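Local coordinates for desulfoferrodoxin (Rbo) (Treponema pallidum subsp. pallidum str. Nichols, PDB 1Y07), which probably reduces superoxide at a non-haem iron centre, acting as a superoxide reductase of the desulfoferrodoxin family, at residues E48-V53 with V65-P71; R3-F8 with L18-A22. Residues are numbered along the deposited sequence.

Contact 1. Residues E48-V53 with V65-P71; sequences EKHIPV and VGSVAHP. With FE (Fe (III) ion), chain H.
E48 to H50 belong to a short, weakly bonded helix that lies against the loop leaving strand 60-65. The backbone is helical at E48, whose O accepts a weak hydrogen bond of 3.4 Å from S67 OG (chi1 p); its CA lies 6.0 Å from that of S67. K49 follows, its CA 4.8 Å from G66 CA, its O 3.1 Å from H70 CD2 and 3.6 Å from V65 CG1. G66 has phi/psi of 110/103, strained for any residue with a CB. H50 (chi1 m) and H70 (chi1 t) bring NE2 to 2.3 and 2.4 Å from FE, in the four-histidine, one-cysteine iron site of superoxide reductases that H76, C119 and H122 complete. The rings of H50 and H70 form an offset edge-to-face pair, H70's edge toward H50's face, centroids 4.4 Å apart and planes at 76°. H50 ND1 is hydrogen-bonded to A46 O, H70 ND1 to P71 O at 2.6 Å. From I51 (phi/psi -71/125) the chain is extended, and V53 sets CG2 3.7 Å from S67 N.

Contact 2. Residues R3-F8 with L18-A22; sequences RELSFF and LGMDA
M20, L18 and R3 lose most surface where strands 5-8 and 18-20 pair as an antiparallel beta hairpin, with short axes 4.7 Å apart and N-to-C directions at 152°. M20 forms a non-hydrogen-bonded pair with L5 (CA-CA 5.0 Å). Its side chain (chi1 t, chi2 p, chi3 p) bends over towards segment 3-8, placing CE 3.4 Å from L5 CD2 and SD 3.5 Å from R3 CB. L18 (chi1 t), facing F7 in the other non-hydrogen-bonded pair, shares that face of the sheet and puts CD2 3.9 Å from L5 CD2. Between these pairs S6 and G19 are the hydrogen-bonded pair, S6 N to G19 O at 2.9 Å and G19 N to S6 O at 2.8 Å; a CB on G19 would clash with S6 OG. R3, with positive phi (42/63), starts the segment, and beside it D21, also at positive phi (57/39), ends the pairing: D21 N donates to E4 O at 2.8 Å, while D21 OD1 accepts E4 N at 2.9 Å. A water bridges E4 O (2.7 Å), S6 OG (2.6 Å) and A22 N (3.0 Å). L5, L18 and M20 pack on I89 of strand 88-93, R3 NH1 hydrogen-bonds T85 O, and L18 and G19 pair antiparallel with a strand of the second subunit, so the sheet continues across the dimer interface.

In the fold
Contact 2 belongs to the N-terminal region of this class III enzyme, contact 1 to the iron-binding desulfoferrodoxin family region, and the chain completes the first before it begins the second. Their centres lie 23 Å apart on opposite sides of the chain's centre, with nearest atoms about 10 Å apart, so they do not touch. The four-stranded sheet that contains strand 78-85 reaches both: this strand meets L5 and F7 of contact 2 through C82, and V65 and H70 of contact 1 through I78. Of the two, only contact 1 supplies iron ligands, two of the five; contact 2 lies away from the metal and takes part in the subunit interface, which leaves 48-53 and 65-71 untouched.

Contact 1. Residues E48-V53 with V65-P71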
loop_
_atom_site.group_PDB
_atom_site.type_symbol
_atom_site.label_atom_id
_atom_site.label_comp_id
_atom_site.label_asym_id
_atom_site.label_seq_id
_atom_site.Cartn_x
_atom_site.Cartn_y
_atom_site.Cartn_z
ATOM N N GLU B 48 -25.360 1.393 3.100
ATOM C CA GLU B 48 -25.743 0.700 1.860
ATOM C C GLU B 48 -24.876 1.077 0.643
ATOM O O GLU B 48 -24.531 0.214 -0.161
ATOM C CB GLU B 48 -27.221 0.954 1.517
ATOM C CG GLU B 48 -28.191 0.098 2.319
ATOM C CD GLU B 48 -29.636 0.219 1.854
ATOM O OE1 GLU B 48 -29.888 0.508 0.649
ATOM O OE2 GLU B 48 -30.535 0.016 2.704
ATOM N N LYS B 49 -24.579 2.369 0.496
ATOM C CA LYS B 49 -23.837 2.852 -0.653
ATOM C C LYS B 49 -22.325 2.910 -0.358
ATOM O O LYS B 49 -21.552 3.197 -1.268
ATOM C CB LYS B 49 -24.341 4.237 -1.095
ATOM C CG LYS B 49 -25.628 4.210 -1.959
ATOM C CD LYS B 49 -26.567 5.380 -1.635
ATOM C CE LYS B 49 -26.829 6.292 -2.836
ATOM N NZ LYS B 49 -27.943 5.840 -3.721
ATOM N N HIS B 50 -21.894 2.620 0.878
ATOM C CA HIS B 50 -20.472 2.850 1.238
ATOM C C HIS B 50 -19.679 1.682 1.814
ATOM O O HIS B 50 -18.456 1.668 1.633
ATOM C CB HIS B 50 -20.282 4.091 2.154
ATOM C CG HIS B 50 -20.553 5.397 1.464
ATOM N ND1 HIS B 50 -21.805 5.993 1.465
ATOM C CD2 HIS B 50 -19.749 6.192 0.710
ATOM C CE1 HIS B 50 -21.750 7.100 0.739
ATOM N NE2 HIS B 50 -20.525 7.213 0.220
ATOM N N ILE B 51 -20.316 0.711 2.482
ATOM C CA ILE B 51 -19.566 -0.454 2.980
ATOM C C ILE B 51 -19.104 -1.381 1.839
ATOM O O ILE B 51 -19.944 -1.870 1.086
ATOM C CB ILE B 51 -20.369 -1.252 4.029
ATOM C CG1 ILE B 51 -20.532 -0.403 5.285
ATOM C CG2 ILE B 51 -19.700 -2.607 4.318
ATOM C CD1 ILE B 51 -21.198 -1.094 6.344
ATOM N N PRO B 52 -17.799 -1.666 1.748
ATOM C CA PRO B 52 -17.264 -2.548 0.715
ATOM C C PRO B 52 -17.740 -3.991 0.915
ATOM O O PRO B 52 -17.755 -4.501 2.051
ATOM C CB PRO B 52 -15.719 -2.401 0.850
ATOM C CG PRO B 52 -15.475 -1.773 2.091
ATOM C CD PRO B 52 -16.732 -1.174 2.628
ATOM N N VAL B 53 -18.212 -4.589 -0.182
ATOM C CA VAL B 53 -18.560 -5.985 -0.244
ATOM C C VAL B 53 -17.409 -6.724 -0.891
ATOM O O VAL B 53 -16.994 -6.364 -1.981
ATOM C CB VAL B 53 -19.893 -6.202 -1.067
ATOM C CG1 VAL B 53 -20.120 -7.678 -1.435
ATOM C CG2 VAL B 53 -21.099 -5.644 -0.308
ATOM N N VAL B 65 -18.510 -1.426 -4.080
ATOM C CA VAL B 65 -18.872 -0.379 -3.131
ATOM C C VAL B 65 -20.298 -0.077 -3.468
ATOM O O VAL B 65 -20.608 0.522 -4.511
ATOM C CB VAL B 65 -17.896 0.825 -3.142
ATOM C CG1 VAL B 65 -18.260 1.871 -2.050
ATOM C CG2 VAL B 65 -16.499 0.307 -2.874
ATOM N N GLY B 66 -21.135 -0.523 -2.529
ATOM C CA GLY B 66 -22.384 -1.116 -2.832
ATOM C C GLY B 66 -22.636 -2.604 -2.615
ATOM O O GLY B 66 -22.273 -3.439 -3.457
ATOM N N SER B 67 -23.354 -2.920 -1.529
ATOM C CA SER B 67 -24.339 -4.010 -1.600
ATOM C C SER B 67 -25.352 -3.611 -2.701
ATOM O O SER B 67 -25.920 -4.468 -3.418
ATOM C CB SER B 67 -25.086 -4.161 -0.280
ATOM O OG SER B 67 -25.727 -2.938 0.015
ATOM N N VAL B 68 -25.599 -2.306 -2.805
ATOM C CA VAL B 68 -25.953 -1.718 -4.097
ATOM C C VAL B 68 -24.961 -0.553 -4.505
ATOM O O VAL B 68 -24.381 0.109 -3.649
ATOM C CB VAL B 68 -27.404 -1.274 -4.114
ATOM C CG1 VAL B 68 -28.382 -2.503 -3.929
ATOM C CG2 VAL B 68 -27.657 -0.182 -3.067
ATOM N N ALA B 69 -24.818 -0.282 -5.806
ATOM C CA ALA B 69 -23.774 0.612 -6.325
ATOM C C ALA B 69 -23.794 2.096 -5.880
ATOM O O ALA B 69 -24.792 2.808 -6.005
ATOM C CB ALA B 69 -23.707 0.532 -7.863
ATOM N N HIS B 70 -22.624 2.550 -5.429
ATOM C CA HIS B 70 -22.332 3.949 -5.148
ATOM C C HIS B 70 -22.120 4.729 -6.436
ATOM O O HIS B 70 -21.605 4.187 -7.409
ATOM C CB HIS B 70 -21.036 4.037 -4.321
ATOM C CG HIS B 70 -20.724 5.412 -3.806
ATOM N ND1 HIS B 70 -20.238 6.429 -4.606
ATOM C CD2 HIS B 70 -20.831 5.934 -2.561
ATOM C CE1 HIS B 70 -20.053 7.510 -3.875
ATOM N NE2 HIS B 70 -20.396 7.232 -2.629
ATOM N N PRO B 71 -22.476 6.009 -6.427
ATOM C CA PRO B 71 -22.154 6.933 -7.515
ATOM C C PRO B 71 -20.683 6.948 -7.940
ATOM O O PRO B 71 -19.795 6.923 -7.118
ATOM C CB PRO B 71 -22.542 8.295 -6.938
ATOM C CG PRO B 71 -23.636 7.993 -6.020
ATOM C CD PRO B 71 -23.298 6.673 -5.392
HETATM FE FE FE H . -20.256 9.033 -1.085
#

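Contact 2. Residues R3-F8 with L18-A22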
loop_
_atom_site.group_PDB
_atom_site.type_symbol
_atom_site.label_atom_id
_atom_site.label_comp_id
_atom_site.label_asym_id
_atom_site.label_seq_id
_atom_site.Cartn_x
_atom_site.Cartn_y
_atom_site.Cartn_z
ATOM N N ARG B 3 -1.944 -5.094 12.875
ATOM C CA ARG B 3 -1.511 -4.431 11.621
ATOM C C ARG B 3 -2.548 -3.418 11.158
ATOM O O ARG B 3 -3.166 -3.561 10.107
ATOM C CB ARG B 3 -1.226 -5.448 10.528
ATOM C CG ARG B 3 0.123 -6.076 10.661
ATOM C CD ARG B 3 0.239 -7.365 9.843
ATOM N NE ARG B 3 0.243 -7.031 8.420
ATOM C CZ ARG B 3 -0.639 -7.441 7.493
ATOM N NH1 ARG B 3 -1.649 -8.251 7.789
ATOM N NH2 ARG B 3 -0.478 -7.011 6.252
ATOM N N GLU B 4 -2.739 -2.404 11.993
ATOM C CA GLU B 4 -3.840 -1.501 11.876
ATOM C C GLU B 4 -3.541 -0.421 10.833
ATOM O O GLU B 4 -2.531 0.242 10.921
ATOM C CB GLU B 4 -4.036 -0.811 13.229
ATOM C CG GLU B 4 -5.444 -0.277 13.459
ATOM C CD GLU B 4 -5.522 0.654 14.685
ATOM O OE1 GLU B 4 -4.823 0.376 15.697
ATOM O OE2 GLU B 4 -6.266 1.674 14.633
ATOM N N LEU B 5 -4.457 -0.255 9.887
ATOM C CA LEU B 5 -4.353 0.744 8.827
ATOM C C LEU B 5 -4.997 2.078 9.225
ATOM O O LEU B 5 -6.092 2.108 9.785
ATOM C CB LEU B 5 -5.025 0.226 7.562
ATOM C CG LEU B 5 -4.253 -0.836 6.815
ATOM C CD1 LEU B 5 -5.018 -1.242 5.623
ATOM C CD2 LEU B 5 -2.884 -0.331 6.397
ATOM N N SER B 6 -4.286 3.173 8.963
ATOM C CA SER B 6 -4.834 4.493 9.074
ATOM C C SER B 6 -4.607 5.227 7.768
ATOM O O SER B 6 -3.700 4.872 7.000
ATOM C CB SER B 6 -4.156 5.282 10.207
ATOM O OG SER B 6 -2.740 5.055 10.235
ATOM N N PHE B 7 -5.440 6.250 7.549
ATOM C CA PHE B 7 -5.467 7.016 6.318
ATOM C C PHE B 7 -5.470 8.472 6.639
ATOM O O PHE B 7 -6.221 8.914 7.501
ATOM C CB PHE B 7 -6.712 6.634 5.513
ATOM C CG PHE B 7 -6.822 5.150 5.269
ATOM C CD1 PHE B 7 -7.582 4.328 6.117
ATOM C CD2 PHE B 7 -6.144 4.565 4.206
ATOM C CE1 PHE B 7 -7.653 2.932 5.879
ATOM C CE2 PHE B 7 -6.217 3.188 3.985
ATOM C CZ PHE B 7 -6.978 2.390 4.827
ATOM N N PHE B 8 -4.627 9.206 5.944
ATOM C CA PHE B 8 -4.447 10.644 6.134
ATOM C C PHE B 8 -4.558 11.262 4.730
ATOM O O PHE B 8 -3.746 10.949 3.866
ATOM C CB PHE B 8 -3.069 10.929 6.726
ATOM C CG PHE B 8 -2.787 10.148 7.986
ATOM C CD1 PHE B 8 -2.432 8.826 7.930
ATOM C CD2 PHE B 8 -2.891 10.750 9.225
ATOM C CE1 PHE B 8 -2.184 8.104 9.087
ATOM C CE2 PHE B 8 -2.658 10.025 10.380
ATOM C CZ PHE B 8 -2.296 8.683 10.295
ATOM N N LEU B 18 -0.844 6.445 3.844
ATOM C CA LEU B 18 -1.315 5.204 4.477
ATOM C C LEU B 18 -0.364 4.905 5.628
ATOM O O LEU B 18 0.830 4.814 5.428
ATOM C CB LEU B 18 -1.297 4.067 3.408
ATOM C CG LEU B 18 -1.661 2.605 3.664
ATOM C CD1 LEU B 18 -2.125 2.064 2.336
ATOM C CD2 LEU B 18 -0.495 1.737 4.160
ATOM N N GLY B 19 -0.886 4.812 6.842
ATOM C CA GLY B 19 -0.111 4.417 7.997
ATOM C C GLY B 19 -0.356 2.979 8.430
ATOM O O GLY B 19 -1.478 2.477 8.399
ATOM N N MET B 20 0.728 2.285 8.745
ATOM C CA MET B 20 0.637 0.929 9.280
ATOM C C MET B 20 1.111 0.966 10.743
ATOM O O MET B 20 2.267 1.330 11.027
ATOM C CB MET B 20 1.423 -0.075 8.433
ATOM C CG MET B 20 1.343 -1.525 9.010
ATOM S SD MET B 20 -0.340 -2.332 9.112
ATOM C CE MET B 20 -0.662 -2.785 7.368
ATOM N N ASP B 21 0.189 0.637 11.658
ATOM C CA ASP B 21 0.430 0.691 13.103
ATOM C C ASP B 21 0.870 2.055 13.572
ATOM O O ASP B 21 1.769 2.208 14.397
ATOM C CB ASP B 21 1.396 -0.450 13.545
ATOM C CG ASP B 21 0.754 -1.780 13.429
ATOM O OD1 ASP B 21 -0.451 -1.900 13.716
ATOM O OD2 ASP B 21 1.364 -2.773 12.999
ATOM N N ALA B 22 0.265 3.074 12.980
ATOM C CA ALA B 22 0.394 4.434 13.485
ATOM C C ALA B 22 -0.108 4.454 14.941
ATOM O O ALA B 22 -1.238 4.065 15.248
ATOM C CB ALA B 22 -0.441 5.369 12.657
HETATM O O HOH W 1 -2.332 2.858 11.553
#